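Local coordinates for Lys-gingipain W83 (Porphyromonas gingivalis, PDB 3M1H), which is a secreted cysteine protease that cleaves after lysine, represented here by a calcium-binding cleaved adhesin domain from its haemagglutinin/adhesin region, at residues W84-Y97 against E130-K144. Residues are numbered along the deposited sequence; the frame is centred on the assembly and turned at random.
Sequences WVCAQDANYASEHY and EAIRGTRAQGTWYQK
Main-chain bonds fasten V85 to Y142: V85 N reaches Y142 O at 2.9 Å, and Y142 N answers to V85 O. Further along, G139, in the loop that leads into strand 142-148, donates from N to A87 O at 2.8 Å. A90 N donates to A137 O, and water 1 links A87 N with T140 O.

C86 SG sits over the face of the W141 indole, 3.5 Å from CE2, placed there by a chi1 of 76° that sets the sulfur between backbone N and carbonyl carbon. Q143 lays its CB over the six-membered ring of W84, and its amide continues along the indole, planes 27° apart. R133 spreads its guanidinium flat on Y92, planes 1° apart, with CD above the ring centre; its NE bonds to E130 O, and beyond the contact the guanidinium is held by F165 and by a salt bridge to D164.

Polar side chains secure the loops. Y92 OH donates to E130 OE1 at 2.6 Å, and R136 grips the same carboxylate end-on with NH1 and NH2. D89 OD2 takes G134 N from above the carboxylate plane at 2.7 Å, while its OD1 accepts N91 N, closing an Asx turn. Q138 NE2 donates almost straight to Q88 OE1, which N169 also reaches, and bonds to A42 O as well.

Strands 79-87 and 142-148 are thus joined as antiparallel neighbours in one sheet of the adhesin's beta jelly roll.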
loop_
_atom_site.group_PDB
_atom_site.type_symbol
_atom_site.label_atom_id
_atom_site.label_comp_id
_atom_site.label_asym_id
_atom_site.label_seq_id
_atom_site.Cartn_x
_atom_site.Cartn_y
_atom_site.Cartn_z
ATOM N N TRP A 84 -7.875 0.292 3.980
ATOM C CA TRP A 84 -8.203 1.602 3.446
ATOM C C TRP A 84 -7.057 2.139 2.592
ATOM O O TRP A 84 -5.862 1.962 2.940
ATOM C CB TRP A 84 -8.519 2.567 4.570
ATOM C CG TRP A 84 -9.737 2.203 5.382
ATOM C CD1 TRP A 84 -9.834 1.256 6.357
ATOM C CD2 TRP A 84 -11.017 2.822 5.285
ATOM N NE1 TRP A 84 -11.123 1.246 6.876
ATOM C CE2 TRP A 84 -11.854 2.208 6.242
ATOM C CE3 TRP A 84 -11.532 3.838 4.485
ATOM C CZ2 TRP A 84 -13.183 2.594 6.405
ATOM C CZ3 TRP A 84 -12.859 4.203 4.640
ATOM C CH2 TRP A 84 -13.660 3.572 5.605
ATOM N N VAL A 85 -7.420 2.797 1.490
ATOM C CA VAL A 85 -6.452 3.282 0.513
ATOM C C VAL A 85 -6.830 4.674 0.071
ATOM O O VAL A 85 -8.028 4.988 -0.020
ATOM C CB VAL A 85 -6.327 2.328 -0.688
ATOM C CG1 VAL A 85 -7.660 2.149 -1.430
ATOM C CG2 VAL A 85 -5.261 2.793 -1.666
ATOM N N CYS A 86 -5.840 5.541 -0.157
ATOM C CA CYS A 86 -6.104 6.788 -0.843
ATOM C C CYS A 86 -4.883 7.258 -1.615
ATOM O O CYS A 86 -3.748 6.821 -1.349
ATOM C CB CYS A 86 -6.553 7.886 0.138
ATOM S SG CYS A 86 -5.278 8.658 1.172
ATOM N N ALA A 87 -5.118 8.188 -2.538
ATOM C CA ALA A 87 -4.066 8.910 -3.161
ATOM C C ALA A 87 -3.629 10.042 -2.263
ATOM O O ALA A 87 -4.466 10.829 -1.778
ATOM C CB ALA A 87 -4.570 9.468 -4.539
ATOM N N GLN A 88 -2.338 10.222 -2.039
ATOM C CA GLN A 88 -1.918 11.359 -1.205
ATOM C C GLN A 88 -2.226 12.753 -1.794
ATOM O O GLN A 88 -2.551 13.681 -1.077
ATOM C CB GLN A 88 -0.417 11.280 -0.843
ATOM C CG GLN A 88 0.085 12.488 -0.073
ATOM C CD GLN A 88 -0.623 12.696 1.251
ATOM O OE1 GLN A 88 -1.274 11.776 1.732
ATOM N NE2 GLN A 88 -0.505 13.884 1.835
ATOM N N ASP A 89 -2.127 12.861 -3.119
ATOM C CA ASP A 89 -2.526 14.074 -3.808
ATOM C C ASP A 89 -3.770 13.751 -4.621
ATOM O O ASP A 89 -3.661 13.041 -5.611
ATOM C CB ASP A 89 -1.376 14.560 -4.701
ATOM C CG ASP A 89 -1.609 15.966 -5.251
ATOM O OD1 ASP A 89 -2.787 16.367 -5.409
ATOM O OD2 ASP A 89 -0.603 16.645 -5.543
ATOM N N ALA A 90 -4.933 14.265 -4.201
ATOM C CA ALA A 90 -6.187 14.019 -4.920
ATOM C C ALA A 90 -6.096 14.381 -6.406
ATOM O O ALA A 90 -6.865 13.852 -7.189
ATOM C CB ALA A 90 -7.350 14.790 -4.270
ATOM N N ASN A 91 -5.172 15.279 -6.756
ATOM C CA ASN A 91 -5.008 15.796 -8.126
ATOM C C ASN A 91 -3.934 15.111 -8.984
ATOM O O ASN A 91 -3.744 15.428 -10.168
ATOM C CB ASN A 91 -4.735 17.296 -8.046
ATOM C CG ASN A 91 -5.770 18.017 -7.234
ATOM O OD1 ASN A 91 -6.955 18.013 -7.582
ATOM N ND2 ASN A 91 -5.353 18.605 -6.126
ATOM N N TYR A 92 -3.207 14.176 -8.362
ATOM C CA TYR A 92 -2.318 13.248 -9.050
ATOM C C TYR A 92 -2.607 11.881 -8.452
ATOM O O TYR A 92 -1.755 11.281 -7.753
ATOM C CB TYR A 92 -0.851 13.594 -8.851
ATOM C CG TYR A 92 -0.411 14.937 -9.331
ATOM C CD1 TYR A 92 0.142 15.124 -10.585
ATOM C CD2 TYR A 92 -0.484 16.019 -8.476
ATOM C CE1 TYR A 92 0.579 16.411 -10.984
ATOM C CE2 TYR A 92 -0.058 17.265 -8.844
ATOM C CZ TYR A 92 0.462 17.463 -10.097
ATOM O OH TYR A 92 0.861 18.743 -10.388
ATOM N N ALA A 93 -3.820 11.400 -8.697
ATOM C CA ALA A 93 -4.390 10.270 -7.952
ATOM C C ALA A 93 -4.132 8.889 -8.574
ATOM O O ALA A 93 -4.397 7.876 -7.931
ATOM C CB ALA A 93 -5.877 10.481 -7.741
ATOM N N SER A 94 -3.615 8.817 -9.808
ATOM C CA SER A 94 -3.736 7.601 -10.628
ATOM C C SER A 94 -2.676 6.554 -10.306
ATOM O O SER A 94 -1.995 6.060 -11.186
ATOM C CB SER A 94 -3.674 7.941 -12.134
ATOM O OG SER A 94 -4.623 8.947 -12.425
ATOM N N GLU A 95 -2.563 6.197 -9.029
ATOM C CA GLU A 95 -1.596 5.187 -8.607
ATOM C C GLU A 95 -2.157 3.806 -8.872
ATOM O O GLU A 95 -3.342 3.568 -8.709
ATOM C CB GLU A 95 -1.286 5.344 -7.119
ATOM C CG GLU A 95 -0.788 6.707 -6.714
ATOM C CD GLU A 95 0.623 7.037 -7.140
ATOM O OE1 GLU A 95 1.318 6.171 -7.692
ATOM O OE2 GLU A 95 1.017 8.209 -6.938
ATOM N N HIS A 96 -1.276 2.905 -9.303
ATOM C CA HIS A 96 -1.598 1.549 -9.683
ATOM C C HIS A 96 -1.081 0.600 -8.602
ATOM O O HIS A 96 0.088 0.656 -8.239
ATOM C CB HIS A 96 -0.944 1.272 -11.056
ATOM C CG HIS A 96 -1.181 -0.090 -11.632
ATOM N ND1 HIS A 96 -0.296 -0.651 -12.532
ATOM C CD2 HIS A 96 -2.177 -0.990 -11.481
ATOM C CE1 HIS A 96 -0.726 -1.852 -12.876
ATOM N NE2 HIS A 96 -1.875 -2.077 -12.267
ATOM N N TYR A 97 -1.968 -0.236 -8.089
ATOM C CA TYR A 97 -1.581 -1.206 -7.066
ATOM C C TYR A 97 -2.326 -2.510 -7.222
ATOM O O TYR A 97 -3.353 -2.585 -7.926
ATOM C CB TYR A 97 -1.767 -0.637 -5.653
ATOM C CG TYR A 97 -3.198 -0.678 -5.177
ATOM C CD1 TYR A 97 -3.625 -1.640 -4.274
ATOM C CD2 TYR A 97 -4.140 0.233 -5.655
ATOM C CE1 TYR A 97 -4.921 -1.692 -3.860
ATOM C CE2 TYR A 97 -5.446 0.204 -5.242
ATOM C CZ TYR A 97 -5.835 -0.770 -4.338
ATOM O OH TYR A 97 -7.126 -0.861 -3.874
ATOM N N GLU A 130 2.885 20.353 -12.093
ATOM C CA GLU A 130 3.640 21.026 -11.032
ATOM C C GLU A 130 4.845 20.237 -10.583
ATOM O O GLU A 130 4.770 19.011 -10.444
ATOM C CB GLU A 130 2.751 21.227 -9.815
ATOM C CG GLU A 130 1.465 21.966 -10.072
ATOM C CD GLU A 130 0.422 21.715 -9.003
ATOM O OE1 GLU A 130 0.253 20.558 -8.574
ATOM O OE2 GLU A 130 -0.244 22.689 -8.602
ATOM N N ALA A 131 5.942 20.940 -10.319
ATOM C CA ALA A 131 7.149 20.311 -9.779
ATOM C C ALA A 131 6.928 19.801 -8.361
ATOM O O ALA A 131 7.394 18.695 -8.055
ATOM C CB ALA A 131 8.374 21.253 -9.813
ATOM N N ILE A 132 6.266 20.603 -7.524
ATOM C CA ILE A 132 6.000 20.281 -6.106
ATOM C C ILE A 132 4.531 19.893 -5.988
ATOM O O ILE A 132 3.629 20.691 -6.272
ATOM C CB ILE A 132 6.294 21.470 -5.177
ATOM C CG1 ILE A 132 7.789 21.805 -5.191
ATOM C CG2 ILE A 132 5.787 21.225 -3.725
ATOM C CD1 ILE A 132 8.608 20.971 -4.162
ATOM N N ARG A 133 4.310 18.650 -5.588
ATOM C CA ARG A 133 2.997 18.073 -5.502
ATOM C C ARG A 133 2.614 17.847 -4.044
ATOM O O ARG A 133 3.363 18.170 -3.127
ATOM C CB ARG A 133 2.956 16.798 -6.315
ATOM C CG ARG A 133 3.356 17.073 -7.743
ATOM C CD ARG A 133 3.405 15.841 -8.569
ATOM N NE ARG A 133 3.951 16.178 -9.893
ATOM C CZ ARG A 133 4.142 15.330 -10.893
ATOM N NH1 ARG A 133 3.831 14.038 -10.820
ATOM N NH2 ARG A 133 4.651 15.800 -12.024
ATOM N N GLY A 134 1.403 17.359 -3.834
ATOM C CA GLY A 134 0.908 17.180 -2.469
ATOM C C GLY A 134 0.593 18.471 -1.728
ATOM O O GLY A 134 0.513 18.479 -0.508
ATOM N N THR A 135 0.361 19.555 -2.462
ATOM C CA THR A 135 0.173 20.886 -1.872
ATOM C C THR A 135 -1.284 21.235 -1.587
ATOM O O THR A 135 -1.558 22.308 -1.048
ATOM C CB THR A 135 0.714 22.014 -2.782
ATOM O OG1 THR A 135 -0.007 22.021 -4.023
ATOM C CG2 THR A 135 2.215 21.830 -3.044
ATOM N N ARG A 136 -2.213 20.355 -1.937
ATOM C CA ARG A 136 -3.638 20.645 -1.751
ATOM C C ARG A 136 -4.261 19.537 -0.940
ATOM O O ARG A 136 -3.727 19.169 0.097
ATOM C CB ARG A 136 -4.355 20.858 -3.098
ATOM C CG ARG A 136 -3.741 21.921 -3.983
ATOM C CD ARG A 136 -4.485 21.949 -5.312
ATOM N NE ARG A 136 -3.942 22.947 -6.214
ATOM C CZ ARG A 136 -2.893 22.768 -7.003
ATOM N NH1 ARG A 136 -2.237 21.607 -7.016
ATOM N NH2 ARG A 136 -2.500 23.758 -7.798
ATOM N N ALA A 137 -5.378 18.982 -1.402
ATOM C CA ALA A 137 -6.099 18.036 -0.575
ATOM C C ALA A 137 -5.613 16.616 -0.811
ATOM O O ALA A 137 -5.178 16.229 -1.908
ATOM C CB ALA A 137 -7.593 18.141 -0.822
ATOM N N GLN A 138 -5.694 15.835 0.244
ATOM C CA GLN A 138 -5.548 14.409 0.125
ATOM C C GLN A 138 -6.746 13.792 -0.607
ATOM O O GLN A 138 -7.874 14.304 -0.530
ATOM C CB GLN A 138 -5.405 13.872 1.567
ATOM C CG GLN A 138 -4.656 12.631 1.746
ATOM C CD GLN A 138 -4.625 12.191 3.210
ATOM O OE1 GLN A 138 -5.625 12.263 3.924
ATOM N NE2 GLN A 138 -3.477 11.681 3.637
ATOM N N GLY A 139 -6.526 12.683 -1.289
ATOM C CA GLY A 139 -7.603 11.938 -1.889
ATOM C C GLY A 139 -8.484 11.349 -0.805
ATOM O O GLY A 139 -8.057 11.177 0.341
ATOM N N THR A 140 -9.696 10.993 -1.205
ATOM C CA THR A 140 -10.626 10.310 -0.331
ATOM C C THR A 140 -10.115 8.912 0.048
ATOM O O THR A 140 -9.613 8.168 -0.778
ATOM C CB THR A 140 -12.005 10.144 -1.003
ATOM O OG1 THR A 140 -12.477 11.415 -1.452
ATOM C CG2 THR A 140 -13.022 9.538 -0.016
ATOM N N TRP A 141 -10.221 8.579 1.332
ATOM C CA TRP A 141 -9.984 7.226 1.800
ATOM C C TRP A 141 -11.161 6.349 1.427
ATOM O O TRP A 141 -12.321 6.676 1.755
ATOM C CB TRP A 141 -9.799 7.180 3.315
ATOM C CG TRP A 141 -8.487 7.771 3.795
ATOM C CD1 TRP A 141 -8.272 9.044 4.262
ATOM C CD2 TRP A 141 -7.235 7.096 3.892
ATOM N NE1 TRP A 141 -6.959 9.200 4.633
ATOM C CE2 TRP A 141 -6.299 8.023 4.408
ATOM C CE3 TRP A 141 -6.801 5.804 3.569
ATOM C CZ2 TRP A 141 -4.960 7.694 4.614
ATOM C CZ3 TRP A 141 -5.467 5.474 3.784
ATOM C CH2 TRP A 141 -4.569 6.427 4.287
ATOM N N TYR A 142 -10.854 5.202 0.835
ATOM C CA TYR A 142 -11.839 4.207 0.454
ATOM C C TYR A 142 -11.476 2.876 1.064
ATOM O O TYR A 142 -10.292 2.482 1.054
ATOM C CB TYR A 142 -11.864 4.055 -1.073
ATOM C CG TYR A 142 -12.443 5.240 -1.801
ATOM C CD1 TYR A 142 -13.819 5.399 -1.911
ATOM C CD2 TYR A 142 -11.621 6.175 -2.406
ATOM C CE1 TYR A 142 -14.362 6.466 -2.597
ATOM C CE2 TYR A 142 -12.143 7.259 -3.086
ATOM C CZ TYR A 142 -13.516 7.407 -3.178
ATOM O OH TYR A 142 -14.043 8.481 -3.850
ATOM N N GLN A 143 -12.478 2.189 1.623
ATOM C CA GLN A 143 -12.262 0.837 2.129
ATOM C C GLN A 143 -12.467 -0.209 1.045
ATOM O O GLN A 143 -13.446 -0.121 0.274
ATOM C CB GLN A 143 -13.191 0.518 3.326
ATOM C CG GLN A 143 -12.709 -0.680 4.115
ATOM C CD GLN A 143 -13.576 -1.002 5.299
ATOM O OE1 GLN A 143 -14.791 -0.833 5.227
ATOM N NE2 GLN A 143 -12.969 -1.462 6.389
ATOM N N LYS A 144 -11.556 -1.170 0.982
ATOM C CA LYS A 144 -11.595 -2.290 0.041
ATOM C C LYS A 144 -11.713 -3.592 0.799
ATOM O O LYS A 144 -11.232 -3.704 1.948
ATOM C CB LYS A 144 -10.317 -2.332 -0.826
ATOM C CG LYS A 144 -9.943 -1.038 -1.524
ATOM C CD LYS A 144 -10.886 -0.766 -2.681
ATOM C CE LYS A 144 -10.727 0.655 -3.149
ATOM N NZ LYS A 144 -11.528 0.890 -4.400
HETATM O O HOH W 1 -8.011 8.609 -3.001
HETATM O O HOH W 2 1.185 16.111 0.978
HETATM O O HOH W 3 -1.853 16.261 -0.407
HETATM O O HOH W 4 -2.753 17.585 -2.938
HETATM O O HOH W 5 -6.998 19.324 -4.110
#